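Local coordinates for ABC transporter, periplasmic solute-binding protein (Rhizobium meliloti, PDB 4WED) that acts as the periplasmic solute-binding component of an ABC transporter, possibly capturing a peptide or nickel for uptake, at residues V454-D457 with P458-N461. Sequence-based numbering, arbitrary orientation.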
loop_
_atom_site.group_PDB
_atom_site.type_symbol
_atom_site.label_atom_id
_atom_site.label_comp_id
_atom_site.label_asym_id
_atom_site.label_seq_id
_atom_site.Cartn_x
_atom_site.Cartn_y
_atom_site.Cartn_z
ATOM N N VAL A 454 -26.313 -8.293 -5.865
ATOM C CA VAL A 454 -27.166 -9.157 -5.071
ATOM C C VAL A 454 -26.271 -10.010 -4.176
ATOM O O VAL A 454 -26.596 -10.218 -3.015
ATOM C CB VAL A 454 -28.201 -9.972 -5.890
ATOM C CG1 VAL A 454 -28.953 -9.081 -6.869
ATOM C CG2 VAL A 454 -27.534 -11.114 -6.609
ATOM N N ASN A 455 -25.114 -10.439 -4.686
ATOM C CA ASN A 455 -24.316 -11.459 -3.972
ATOM C C ASN A 455 -23.154 -10.962 -3.161
ATOM O O ASN A 455 -22.921 -11.477 -2.059
ATOM C CB ASN A 455 -23.828 -12.513 -4.943
ATOM C CG ASN A 455 -24.975 -13.275 -5.571
ATOM O OD1 ASN A 455 -25.281 -13.102 -6.757
ATOM N ND2 ASN A 455 -25.648 -14.094 -4.764
ATOM N N LEU A 456 -22.405 -9.998 -3.702
ATOM C CA LEU A 456 -21.174 -9.559 -3.069
ATOM C C LEU A 456 -21.347 -8.331 -2.179
ATOM O O LEU A 456 -20.735 -8.223 -1.099
ATOM C CB LEU A 456 -20.151 -9.221 -4.131
ATOM C CG LEU A 456 -18.730 -8.939 -3.642
ATOM C CD1 LEU A 456 -18.211 -10.064 -2.764
ATOM C CD2 LEU A 456 -17.769 -8.708 -4.811
ATOM N N ASP A 457 -22.135 -7.379 -2.643
ATOM C CA ASP A 457 -22.347 -6.180 -1.854
ATOM C C ASP A 457 -22.715 -6.525 -0.425
ATOM O O ASP A 457 -22.053 -6.078 0.503
ATOM C CB ASP A 457 -23.374 -5.257 -2.510
ATOM C CG ASP A 457 -22.773 -4.499 -3.703
ATOM O OD1 ASP A 457 -21.537 -4.660 -4.013
ATOM O OD2 ASP A 457 -23.536 -3.755 -4.338
ATOM N N PRO A 458 -23.709 -7.378 -0.242
ATOM C CA PRO A 458 -24.093 -7.696 1.126
ATOM C C PRO A 458 -22.940 -8.171 1.991
ATOM O O PRO A 458 -22.882 -7.888 3.169
ATOM C CB PRO A 458 -25.129 -8.806 0.939
ATOM C CG PRO A 458 -25.751 -8.501 -0.369
ATOM C CD PRO A 458 -24.628 -7.983 -1.222
ATOM N N LEU A 459 -22.015 -8.888 1.402
ATOM C CA LEU A 459 -20.918 -9.463 2.159
ATOM C C LEU A 459 -19.904 -8.386 2.439
ATOM O O LEU A 459 -19.334 -8.330 3.534
ATOM C CB LEU A 459 -20.267 -10.580 1.352
ATOM C CG LEU A 459 -21.211 -11.700 0.919
ATOM C CD1 LEU A 459 -20.481 -12.604 -0.085
ATOM C CD2 LEU A 459 -21.700 -12.471 2.144
ATOM N N ILE A 460 -19.684 -7.509 1.467
ATOM C CA ILE A 460 -18.775 -6.370 1.720
ATOM C C ILE A 460 -19.333 -5.450 2.808
ATOM O O ILE A 460 -18.605 -5.116 3.756
ATOM C CB ILE A 460 -18.432 -5.570 0.443
ATOM C CG1 ILE A 460 -17.696 -6.469 -0.568
ATOM C CG2 ILE A 460 -17.548 -4.364 0.785
ATOM C CD1 ILE A 460 -17.550 -5.838 -1.939
ATOM N N ASN A 461 -20.622 -5.083 2.689
ATOM C CA ASN A 461 -21.326 -4.264 3.699
ATOM C C ASN A 461 -21.264 -4.842 5.112
ATOM O O ASN A 461 -21.071 -4.125 6.100
ATOM C CB ASN A 461 -22.791 -4.068 3.297
ATOM C CG ASN A 461 -22.955 -3.140 2.088
ATOM O OD1 ASN A 461 -22.163 -2.196 1.861
ATOM N ND2 ASN A 461 -24.000 -3.391 1.312
#
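Leu456 and Asp457 start the hydrogen bonding of helix 457-465: Ile460 N reaches Leu456 O at 2.9 Å, Asn461 N reaches Asp457 O at 2.8 Å, and the second bond is almost straight at 174°. Leu456 O is gripped twice, since Leu459 N also donates to it in a weak, bent bond at 127°. Pro458 has no N-H to give; its ring instead lies back against the preceding turn, with CG 3.3 Å from Val454 O. Beside it, Leu459 runs along the backbone of the same turn, CD1 sitting 3.3 Å from Asn455 O. On the buried side, the Leu456 and Ile460 side chains cross at a slant, and CG of Leu456 meets CD1 of Ile460 at 3.7 Å. Leu456 gets there because its CG is anti to the backbone N (chi1 -171°), which brings the end of the side chain round towards the helix although CB starts off away from it. Trp481 of helix 471-485 packs on both Leu456 and Leu459, while Leu438 touches Ile460. The Asp457 side chain starts out away from residues 458-461, and its OD1 accepts a hydrogen bond from Ser439 N, tying this turn to the loop after helix 430-437. Proline in the first turn, where no N-H is needed for i to i-4 bonding, is characteristic of an alpha-helix N-terminus; here Pro458 is the second residue of helix 457-465, which packs against helix 471-485.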